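Local coordinates for HpuA (Kingella denitrificans ATCC 33394, PDB 5EC6), which is an outer-membrane lipoprotein receptor that binds haemoglobin, probably as a step in haem-iron uptake, at residues H256-E268 with P279-G291. Numbering follows the deposited sequence. Where two conformers were deposited one is given.
Sequences HTGQVSGGLFAKE and PSGGEIGGTVNFG
Gly258 lies against one face of the Phe290 ring, its CA 3.9 Å from the ring centroid in a CH-pi contact. This closes one end of an antiparallel strand pair, 256-265 with 283-289, in the beta-barrel part of HpuA. The Phe290 CG stands anti to the carbonyl carbon (chi1 -65°), which swings the ring across to the neighbouring strand. There His256 O meets the ring edge in plane, 3.6 Å from Phe290 CE1. Four hydrogen-bonded pairs, from Gln259 with Asn289 to Phe265 with Glu283, join the backbones. In the middle, Gly262 and Gly286 form a non-hydrogen-bonded pair with their CA atoms just 3.7 Å apart. Leu264 and Ile284 share one face of the sheet, where Leu264 CD2 touches Ile284 CD1 at 3.8 Å; Tyr177 of strand 174-185 packs on both. Phe265 and Glu283 lie on the other face, beside Met136. The Phe265 ring turns its edge to the Gly285 backbone. A classic beta bulge follows, with Phe265 set opposite two residues, Gly282 and Glu283. The Glu283 carboxylate reaches the backbone N atoms of Lys134 and Ser135. At the bulge, water 3 accepts from Gly282 N at 3.0 Å and donates to Lys267 O and Pro279 O in the loops beyond.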
ATOM      1  N   HIS A 256     -16.908  -0.658 -16.567  1.00 19.84           N
ATOM      2  CA  HIS A 256     -16.487  -2.004 -16.199  1.00 19.42           C
ATOM      3  C   HIS A 256     -16.566  -2.178 -14.683  1.00 19.06           C
ATOM      4  O   HIS A 256     -16.243  -1.259 -13.927  1.00 19.99           O
ATOM      5  CB  HIS A 256     -15.038  -2.183 -16.595  1.00 19.63           C
ATOM      6  CG  HIS A 256     -14.767  -1.966 -18.052  1.00 23.74           C
ATOM      7  ND1 HIS A 256     -15.005  -2.941 -18.993  1.00 29.40           N
ATOM      8  CD2 HIS A 256     -14.273  -0.899 -18.717  1.00 25.25           C
ATOM      9  CE1 HIS A 256     -14.679  -2.467 -20.186  1.00 26.84           C
ATOM     10  NE2 HIS A 256     -14.232  -1.236 -20.047  1.00 28.82           N
ATOM     11  N   THR A 257     -16.979  -3.355 -14.261  1.00 18.89           N
ATOM     12  CA  THR A 257     -17.077  -3.699 -12.833  1.00 18.61           C
ATOM     13  C   THR A 257     -15.814  -4.455 -12.451  1.00 19.60           C
ATOM     14  O   THR A 257     -15.434  -5.418 -13.135  1.00 18.38           O
ATOM     15  CB  THR A 257     -18.299  -4.565 -12.540  1.00 22.75           C
ATOM     16  OG1 THR A 257     -19.466  -3.793 -12.851  1.00 23.90           O
ATOM     17  CG2 THR A 257     -18.401  -4.989 -11.053  1.00 24.73           C
ATOM     18  N   GLY A 258     -15.209  -4.040 -11.348  1.00 18.72           N
ATOM     19  CA  GLY A 258     -14.045  -4.764 -10.814  1.00 19.19           C
ATOM     20  C   GLY A 258     -14.311  -5.273  -9.422  1.00 17.96           C
ATOM     21  O   GLY A 258     -15.114  -4.735  -8.679  1.00 17.87           O
ATOM     22  N   GLN A 259     -13.603  -6.348  -9.070  1.00 16.89           N
ATOM     23  CA  GLN A 259     -13.670  -6.907  -7.760  0.51 16.75           C
ATOM     24  C   GLN A 259     -12.604  -6.281  -6.850  1.00 15.45           C
ATOM     25  O   GLN A 259     -11.436  -6.284  -7.190  1.00 16.31           O
ATOM     26  CB  GLN A 259     -13.468  -8.427  -7.878  0.51 18.38           C
ATOM     27  CG  GLN A 259     -14.481  -9.125  -8.793  0.51 20.40           C
ATOM     28  CD  GLN A 259     -15.925  -8.838  -8.380  0.51 21.72           C
ATOM     29  OE1 GLN A 259     -16.272  -9.009  -7.225  0.51 23.65           O
ATOM     30  NE2 GLN A 259     -16.742  -8.337  -9.304  0.51 22.35           N
ATOM     31  N   VAL A 260     -13.049  -5.711  -5.745  1.00 15.15           N
ATOM     32  CA  VAL A 260     -12.181  -5.058  -4.749  1.00 15.18           C
ATOM     33  C   VAL A 260     -11.846  -6.123  -3.677  1.00 15.88           C
ATOM     34  O   VAL A 260     -12.731  -6.859  -3.210  1.00 16.07           O
ATOM     35  CB  VAL A 260     -12.879  -3.896  -4.096  1.00 14.91           C
ATOM     36  CG1 VAL A 260     -12.004  -3.283  -3.014  1.00 16.19           C
ATOM     37  CG2 VAL A 260     -13.328  -2.857  -5.167  1.00 16.10           C
ATOM     38  N   SER A 261     -10.560  -6.230  -3.344  1.00 15.16           N
ATOM     39  CA  SER A 261     -10.114  -7.072  -2.247  0.63 16.25           C
ATOM     40  C   SER A 261      -9.022  -6.323  -1.523  1.00 15.94           C
ATOM     41  O   SER A 261      -8.060  -5.896  -2.138  1.00 16.04           O
ATOM     42  CB  SER A 261      -9.536  -8.379  -2.787  0.63 18.40           C
ATOM     43  OG  SER A 261      -9.267  -9.227  -1.699  0.63 18.96           O
ATOM     44  N   GLY A 262      -9.172  -6.160  -0.221  1.00 14.99           N
ATOM     45  CA  GLY A 262      -8.156  -5.451   0.519  1.00 15.15           C
ATOM     46  C   GLY A 262      -8.296  -5.556   2.013  1.00 16.25           C
ATOM     47  O   GLY A 262      -9.057  -6.373   2.506  1.00 15.89           O
ATOM     48  N   GLY A 263      -7.527  -4.752   2.716  1.00 14.91           N
ATOM     49  CA  GLY A 263      -7.535  -4.802   4.165  1.00 15.86           C
ATOM     50  C   GLY A 263      -6.954  -3.629   4.824  1.00 14.67           C
ATOM     51  O   GLY A 263      -6.422  -2.687   4.181  1.00 14.49           O
ATOM     52  N   LEU A 264      -7.095  -3.621   6.144  1.00 14.73           N
ATOM     53  CA  LEU A 264      -6.494  -2.599   6.982  1.00 14.79           C
ATOM     54  C   LEU A 264      -5.168  -3.127   7.518  1.00 14.50           C
ATOM     55  O   LEU A 264      -5.087  -4.327   7.870  1.00 16.37           O
ATOM     56  CB  LEU A 264      -7.424  -2.269   8.131  1.00 15.84           C
ATOM     57  CG  LEU A 264      -8.845  -1.799   7.704  1.00 18.35           C
ATOM     58  CD1 LEU A 264      -9.721  -1.536   8.905  1.00 19.53           C
ATOM     59  CD2 LEU A 264      -8.694  -0.500   6.915  1.00 20.20           C
ATOM     60  N   PHE A 265      -4.200  -2.235   7.535  1.00 16.18           N
ATOM     61  CA  PHE A 265      -2.828  -2.531   7.924  1.00 15.81           C
ATOM     62  C   PHE A 265      -2.401  -1.617   9.081  1.00 16.32           C
ATOM     63  O   PHE A 265      -2.982  -0.565   9.322  1.00 16.31           O
ATOM     64  CB  PHE A 265      -1.897  -2.353   6.730  1.00 15.33           C
ATOM     65  CG  PHE A 265      -2.125  -3.336   5.602  1.00 15.40           C
ATOM     66  CD1 PHE A 265      -1.591  -4.621   5.623  1.00 16.58           C
ATOM     67  CD2 PHE A 265      -2.916  -2.977   4.535  1.00 17.06           C
ATOM     68  CE1 PHE A 265      -1.778  -5.498   4.571  1.00 16.49           C
ATOM     69  CE2 PHE A 265      -3.134  -3.852   3.477  1.00 16.29           C
ATOM     70  CZ  PHE A 265      -2.585  -5.131   3.498  1.00 16.62           C
ATOM     71  N   ALA A 266      -1.279  -2.009   9.690  1.00 16.71           N
ATOM     72  CA  ALA A 266      -0.589  -1.320  10.809  1.00 17.14           C
ATOM     73  C   ALA A 266      -1.131  -1.685  12.174  1.00 18.95           C
ATOM     74  O   ALA A 266      -2.369  -1.641  12.435  1.00 17.84           O
ATOM     75  CB  ALA A 266      -0.531   0.179  10.643  1.00 16.67           C
ATOM     76  N   LYS A 267      -0.194  -2.068  13.056  1.00 20.30           N
ATOM     77  CA  LYS A 267      -0.562  -2.291  14.450  1.00 20.56           C
ATOM     78  C   LYS A 267      -0.967  -0.984  15.098  1.00 18.60           C
ATOM     79  O   LYS A 267      -0.624   0.097  14.644  1.00 18.65           O
ATOM     80  CB  LYS A 267       0.612  -2.918  15.226  1.00 23.50           C
ATOM     81  CG  LYS A 267       0.829  -4.328  14.771  1.00 29.66           C
ATOM     82  CD  LYS A 267       2.107  -4.934  15.317  1.00 36.94           C
ATOM     83  CE  LYS A 267       2.261  -6.342  14.760  1.00 42.65           C
ATOM     84  NZ  LYS A 267       3.660  -6.536  14.309  1.00 46.86           N
ATOM     85  N   GLU A 268      -1.645  -1.111  16.245  1.00 19.73           N
ATOM     86  CA  GLU A 268      -1.910   0.045  17.084  1.00 20.15           C
ATOM     87  C   GLU A 268      -0.674   0.770  17.626  1.00 20.03           C
ATOM     88  O   GLU A 268       0.400   0.177  17.660  1.00 22.77           O
ATOM     89  CB  GLU A 268      -2.818  -0.372  18.234  1.00 20.50           C
ATOM     90  CG  GLU A 268      -2.097  -1.058  19.366  1.00 21.97           C
ATOM     91  CD  GLU A 268      -1.760  -2.514  19.085  1.00 24.71           C
ATOM     92  OE1 GLU A 268      -2.107  -3.166  18.074  1.00 22.66           O
ATOM     93  OE2 GLU A 268      -1.123  -3.062  19.988  1.00 32.12           O
ATOM     94  N   PRO A 279      -5.647   3.441  17.408  1.00 17.22           N
ATOM     95  CA  PRO A 279      -6.012   2.075  17.089  1.00 17.75           C
ATOM     96  C   PRO A 279      -5.165   1.532  15.926  1.00 16.71           C
ATOM     97  O   PRO A 279      -4.512   2.331  15.204  1.00 18.26           O
ATOM     98  CB  PRO A 279      -7.528   2.189  16.692  1.00 17.93           C
ATOM     99  CG  PRO A 279      -7.762   3.611  16.426  1.00 18.46           C
ATOM    100  CD  PRO A 279      -6.711   4.424  17.114  1.00 18.10           C
ATOM    101  N   SER A 280      -5.229   0.234  15.753  1.00 16.95           N
ATOM    102  CA  SER A 280      -4.721  -0.437  14.558  1.00 17.30           C
ATOM    103  C   SER A 280      -5.463   0.085  13.343  1.00 17.20           C
ATOM    104  O   SER A 280      -6.522   0.733  13.475  1.00 16.74           O
ATOM    105  CB  SER A 280      -4.860  -1.914  14.690  1.00 16.82           C
ATOM    106  OG  SER A 280      -6.192  -2.348  14.671  1.00 16.99           O
ATOM    107  N   GLY A 281      -4.924  -0.223  12.176  1.00 17.23           N
ATOM    108  CA  GLY A 281      -5.569   0.179  10.909  1.00 18.03           C
ATOM    109  C   GLY A 281      -5.272   1.560  10.445  1.00 18.11           C
ATOM    110  O   GLY A 281      -6.079   2.185   9.748  1.00 15.88           O
ATOM    111  N   GLY A 282      -4.103   2.083  10.807  1.00 14.86           N
ATOM    112  CA  GLY A 282      -3.666   3.325  10.318  1.00 15.21           C
ATOM    113  C   GLY A 282      -3.275   3.405   8.828  1.00 14.63           C
ATOM    114  O   GLY A 282      -3.004   4.502   8.341  1.00 15.69           O
ATOM    115  N   GLU A 283      -3.186   2.249   8.192  1.00 14.92           N
ATOM    116  CA  GLU A 283      -2.946   2.143   6.773  1.00 14.79           C
ATOM    117  C   GLU A 283      -3.963   1.213   6.130  1.00 15.61           C
ATOM    118  O   GLU A 283      -4.658   0.435   6.806  1.00 15.32           O
ATOM    119  CB  GLU A 283      -1.492   1.727   6.503  1.00 14.93           C
ATOM    120  CG  GLU A 283      -0.554   2.773   7.079  1.00 16.58           C
ATOM    121  CD  GLU A 283       0.916   2.411   7.051  1.00 18.44           C
ATOM    122  OE1 GLU A 283       1.276   1.347   6.570  1.00 18.24           O
ATOM    123  OE2 GLU A 283       1.733   3.275   7.525  1.00 19.35           O
ATOM    124  N   ILE A 284      -4.053   1.289   4.800  1.00 15.38           N
ATOM    125  CA  ILE A 284      -5.074   0.582   4.053  1.00 14.24           C
ATOM    126  C   ILE A 284      -4.485   0.230   2.694  1.00 14.96           C
ATOM    127  O   ILE A 284      -3.670   0.967   2.184  1.00 16.03           O
ATOM    128  CB  ILE A 284      -6.364   1.460   3.879  1.00 15.14           C
ATOM    129  CG1 ILE A 284      -7.536   0.632   3.338  1.00 15.05           C
ATOM    130  CG2 ILE A 284      -6.125   2.657   2.975  1.00 15.79           C
ATOM    131  CD1 ILE A 284      -8.874   1.277   3.556  1.00 17.07           C
ATOM    132  N   GLY A 285      -4.867  -0.899   2.150  1.00 14.52           N
ATOM    133  CA  GLY A 285      -4.429  -1.261   0.791  1.00 14.25           C
ATOM    134  C   GLY A 285      -5.251  -2.381   0.200  1.00 14.72           C
ATOM    135  O   GLY A 285      -6.025  -3.017   0.890  1.00 14.52           O
ATOM    136  N   GLY A 286      -5.100  -2.590  -1.104  1.00 14.08           N
ATOM    137  CA  GLY A 286      -5.800  -3.644  -1.750  1.00 14.74           C
ATOM    138  C   GLY A 286      -5.608  -3.653  -3.246  1.00 15.87           C
ATOM    139  O   GLY A 286      -4.737  -2.959  -3.776  1.00 15.76           O
ATOM    140  N   THR A 287      -6.456  -4.447  -3.906  1.00 14.77           N
ATOM    141  CA  THR A 287      -6.436  -4.582  -5.357  1.00 15.45           C
ATOM    142  C   THR A 287      -7.843  -4.382  -5.905  1.00 15.17           C
ATOM    143  O   THR A 287      -8.847  -4.570  -5.195  1.00 15.89           O
ATOM    144  CB  THR A 287      -5.885  -5.954  -5.813  1.00 16.05           C
ATOM    145  OG1 THR A 287      -6.658  -7.010  -5.230  1.00 17.64           O
ATOM    146  CG2 THR A 287      -4.409  -6.082  -5.440  1.00 15.84           C
ATOM    147  N   VAL A 288      -7.873  -4.039  -7.187  1.00 15.21           N
ATOM    148  CA  VAL A 288      -9.137  -3.964  -7.931  1.00 14.48           C
ATOM    149  C   VAL A 288      -8.938  -4.722  -9.218  1.00 16.53           C
ATOM    150  O   VAL A 288      -8.033  -4.405  -9.960  1.00 17.17           O
ATOM    151  CB  VAL A 288      -9.618  -2.520  -8.231  1.00 15.45           C
ATOM    152  CG1 VAL A 288     -11.009  -2.584  -8.810  1.00 17.38           C
ATOM    153  CG2 VAL A 288      -9.626  -1.664  -6.990  1.00 14.90           C
ATOM    154  N   ASN A 289      -9.733  -5.770  -9.433  1.00 15.27           N
ATOM    155  CA  ASN A 289      -9.492  -6.737 -10.491  1.00 16.40           C
ATOM    156  C   ASN A 289     -10.702  -6.784 -11.433  1.00 16.76           C
ATOM    157  O   ASN A 289     -11.791  -7.233 -11.023  1.00 16.56           O
ATOM    158  CB  ASN A 289      -9.255  -8.115  -9.905  1.00 17.98           C
ATOM    159  CG  ASN A 289      -8.659  -9.084 -10.906  1.00 19.09           C
ATOM    160  OD1 ASN A 289      -9.009  -9.087 -12.111  1.00 19.96           O
ATOM    161  ND2 ASN A 289      -7.743  -9.938 -10.409  1.00 20.53           N
ATOM    162  N   PHE A 290     -10.476  -6.307 -12.667  1.00 16.62           N
ATOM    163  CA  PHE A 290     -11.520  -6.211 -13.696  1.00 18.54           C
ATOM    164  C   PHE A 290     -11.506  -7.444 -14.632  1.00 22.65           C
ATOM    165  O   PHE A 290     -12.298  -7.529 -15.571  1.00 22.91           O
ATOM    166  CB  PHE A 290     -11.296  -4.929 -14.495  1.00 18.07           C
ATOM    167  CG  PHE A 290     -11.463  -3.681 -13.687  1.00 18.47           C
ATOM    168  CD1 PHE A 290     -12.724  -3.090 -13.524  1.00 18.31           C
ATOM    169  CD2 PHE A 290     -10.379  -3.125 -13.018  1.00 18.70           C
ATOM    170  CE1 PHE A 290     -12.888  -1.940 -12.784  1.00 18.91           C
ATOM    171  CE2 PHE A 290     -10.539  -1.996 -12.237  1.00 19.94           C
ATOM    172  CZ  PHE A 290     -11.813  -1.392 -12.119  1.00 18.87           C
ATOM    173  N   GLY A 291     -10.631  -8.399 -14.358  1.00 21.02           N
ATOM    174  CA  GLY A 291     -10.442  -9.563 -15.221  1.00 21.48           C
ATOM    175  C   GLY A 291      -9.004  -9.970 -15.313  1.00 22.17           C
ATOM    176  O   GLY A 291      -8.092  -9.141 -15.178  1.00 20.01           O
TER
HETATM  177  O   HOH W   1     -14.597  -5.793 -15.818  1.00 25.95           O
HETATM  178  O   HOH W   2      -9.167  -7.641  -6.290  1.00 17.45           O
HETATM  179  O   HOH W   3      -2.333   1.872  13.212  1.00 18.48           O